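Local atomic coordinates of kojibiose phosphorylase (Gut metagenome, PDB entry 6W0P), a protein that is a carbohydrate-active phosphorylase of glycoside hydrolase family 65, pairing a beta-sandwich N-terminal domain with a helical catalytic barrel. Residues 352-357 with 590-595. Residues are numbered along the deposited sequence; the frame is centred on the assembly and turned at random. Where two conformers were deposited one is given.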
loop_
_atom_site.group_PDB
_atom_site.type_symbol
_atom_site.label_atom_id
_atom_site.label_comp_id
_atom_site.label_asym_id
_atom_site.label_seq_id
_atom_site.Cartn_x
_atom_site.Cartn_y
_atom_site.Cartn_z
ATOM N N ASN A 352 -21.741 -12.914 1.579
ATOM C CA ASN A 352 -22.384 -14.090 2.203
ATOM C C ASN A 352 -23.678 -13.604 2.845
ATOM O O ASN A 352 -24.712 -14.203 2.588
ATOM C CB ASN A 352 -21.469 -14.802 3.205
ATOM C CG ASN A 352 -20.403 -15.637 2.530
ATOM O OD1 ASN A 352 -20.231 -15.568 1.321
ATOM N ND2 ASN A 352 -19.707 -16.467 3.285
ATOM N N GLU A 353 -23.588 -12.531 3.626
ATOM C CA GLU A 353 -24.690 -12.042 4.483
ATOM C C GLU A 353 -25.721 -11.280 3.643
ATOM O O GLU A 353 -26.891 -11.403 3.945
ATOM C CB GLU A 353 -24.144 -11.173 5.613
ATOM C CG GLU A 353 -23.481 -11.958 6.720
ATOM C CD GLU A 353 -22.166 -12.646 6.375
ATOM O OE1 GLU A 353 -21.343 -12.063 5.637
ATOM O OE2 GLU A 353 -21.960 -13.765 6.879
ATOM N N THR A 354 -25.304 -10.545 2.615
ATOM C CA THR A 354 -26.145 -9.519 1.969
ATOM C C THR A 354 -26.671 -9.996 0.612
ATOM O O THR A 354 -27.514 -9.277 0.067
ATOM C CB THR A 354 -25.343 -8.222 1.827
ATOM O OG1 THR A 354 -24.125 -8.479 1.115
ATOM C CG2 THR A 354 -25.039 -7.618 3.176
ATOM N N TYR A 355 -26.158 -11.106 0.060
ATOM C CA TYR A 355 -26.433 -11.578 -1.334
ATOM C C TYR A 355 -26.703 -13.099 -1.360
ATOM O O TYR A 355 -27.671 -13.539 -2.011
ATOM C CB TYR A 355 -25.223 -11.389 -2.262
ATOM C CG TYR A 355 -25.048 -10.082 -3.003
ATOM C CD1 TYR A 355 -24.597 -8.937 -2.361
ATOM C CD2 TYR A 355 -25.212 -10.015 -4.388
ATOM C CE1 TYR A 355 -24.386 -7.753 -3.053
ATOM C CE2 TYR A 355 -24.991 -8.843 -5.096
ATOM C CZ TYR A 355 -24.575 -7.707 -4.424
ATOM O OH TYR A 355 -24.371 -6.531 -5.095
ATOM N N CYS A 356 -25.824 -13.884 -0.732
ATOM C CA CYS A 356 -25.931 -15.366 -0.731
ATOM C C CYS A 356 -27.019 -15.844 0.234
ATOM O O CYS A 356 -27.716 -16.780 -0.116
ATOM C CB CYS A 356 -24.604 -16.038 -0.408
ATOM S SG CYS A 356 -23.321 -15.596 -1.608
ATOM N N LEU A 357 -27.198 -15.207 1.390
ATOM C CA LEU A 357 -28.068 -15.752 2.467
ATOM C C LEU A 357 -29.480 -16.011 1.946
ATOM O O LEU A 357 -30.056 -17.048 2.255
ATOM C CB LEU A 357 -28.083 -14.787 3.653
ATOM C CG LEU A 357 -28.870 -15.252 4.869
ATOM C CD1 LEU A 357 -28.328 -16.568 5.376
ATOM C CD2 LEU A 357 -28.828 -14.204 5.956
ATOM N N VAL A 590 -25.566 3.522 -2.437
ATOM C CA VAL A 590 -26.924 4.009 -2.052
ATOM C C VAL A 590 -27.948 2.927 -2.431
ATOM O O VAL A 590 -28.831 2.604 -1.599
ATOM C CB VAL A 590 -27.250 5.350 -2.721
ATOM C CG1 VAL A 590 -28.739 5.682 -2.619
ATOM C CG2 VAL A 590 -26.405 6.465 -2.155
ATOM N N LEU A 591 -27.860 2.403 -3.654
ATOM C CA LEU A 591 -28.862 1.452 -4.213
ATOM C C LEU A 591 -28.766 0.114 -3.471
ATOM O O LEU A 591 -29.761 -0.640 -3.456
ATOM C CB LEU A 591 -28.634 1.290 -5.721
ATOM C CG LEU A 591 -29.017 2.487 -6.589
ATOM C CD1 LEU A 591 -29.146 2.068 -8.049
ATOM C CD2 LEU A 591 -30.316 3.150 -6.110
ATOM N N MET A 592 -27.610 -0.174 -2.873
ATOM C CA MET A 592 -27.445 -1.363 -2.008
ATOM C C MET A 592 -28.339 -1.222 -0.761
ATOM O O MET A 592 -29.099 -2.141 -0.496
ATOM C CB MET A 592 -25.993 -1.537 -1.569
ATOM C CG MET A 592 -25.741 -2.893 -0.986
ATOM S SD MET A 592 -25.910 -4.150 -2.279
ATOM C CE MET A 592 -26.138 -5.611 -1.273
ATOM N N PHE A 593 -28.268 -0.138 0.010
ATOM C CA PHE A 593 -29.094 -0.091 1.245
ATOM C C PHE A 593 -30.570 0.075 0.847
ATOM O O PHE A 593 -31.427 -0.403 1.558
ATOM C CB PHE A 593 -28.570 0.910 2.277
ATOM C CG PHE A 593 -28.802 2.360 1.974
ATOM C CD1 PHE A 593 -30.045 2.932 2.178
ATOM C CD2 PHE A 593 -27.761 3.162 1.546
ATOM C CE1 PHE A 593 -30.262 4.276 1.919
ATOM C CE2 PHE A 593 -27.965 4.510 1.312
ATOM C CZ PHE A 593 -29.219 5.061 1.495
ATOM N N MET A 594 -30.848 0.694 -0.290
ATOM C CA MET A 594 -32.228 0.857 -0.775
ATOM C C MET A 594 -32.774 -0.525 -1.155
ATOM O O MET A 594 -33.920 -0.824 -0.779
ATOM C CB MET A 594 -32.276 1.859 -1.921
ATOM C CG MET A 594 -31.950 3.270 -1.432
ATOM S SD MET A 594 -32.444 4.614 -2.538
ATOM C CE MET A 594 -34.201 4.647 -2.171
ATOM N N PHE A 595 -31.949 -1.404 -1.745
ATOM C CA PHE A 595 -32.345 -2.813 -2.018
ATOM C C PHE A 595 -32.615 -3.557 -0.701
ATOM O O PHE A 595 -33.656 -4.229 -0.609
ATOM C CB PHE A 595 -31.250 -3.545 -2.788
ATOM C CG PHE A 595 -31.404 -5.040 -2.815
ATOM C CD1 PHE A 595 -32.396 -5.636 -3.578
ATOM C CD2 PHE A 595 -30.501 -5.857 -2.156
ATOM C CE1 PHE A 595 -32.526 -7.012 -3.628
ATOM C CE2 PHE A 595 -30.627 -7.241 -2.208
ATOM C CZ PHE A 595 -31.648 -7.811 -2.928
#
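Met592 reaches across from its helix and sets its methyl end against Tyr355 and Thr354, and this one thioether carries most of the contact. Its CE comes in obliquely to the Tyr355 ring, 3.3 Å from Tyr355 CE1, a doubtful value since Tyr355 was modelled in two conformers; it is 4.1 Å from Thr354 CB. The side chain leaves the helix with CG anti to the backbone N (chi1 -166°), then bends at chi2, which brings the methyl end closer to the other helix than its starting direction suggests.

In the conformer given, the sulfur adds a Met-aromatic contact: Met592 SD sits 5.1 Å from the centroid of the Tyr355 ring, oblique at 60° off the ring normal. The same sulfur is 4.0 Å from Tyr355 OH, whose hydrogen bond to Leu623 O ties down the far end of the ring.

Both helices belong to the catalytic domain, which in family 65 is an (alpha/alpha)6 barrel. The axes of the two segments come no closer than 12.2 Å and are inclined at 63°; the Met592, Tyr355 and Phe595 side chains bridge this buried gap, and Ile627 of helix 624-634 touches both Tyr355 and Phe595. Helix 352-357 makes a wider pi-type turn here, closed by a weak bond from Leu357 N to Asn352 O.

Phe595 adds a loose contact at its ring edge, with CE2 4.4 Å from Thr354 O. The polar part is Thr354 OG1, which hydrogen-bonds to Trp350 O and lies at the edge of the Tyr355 ring, in its plane.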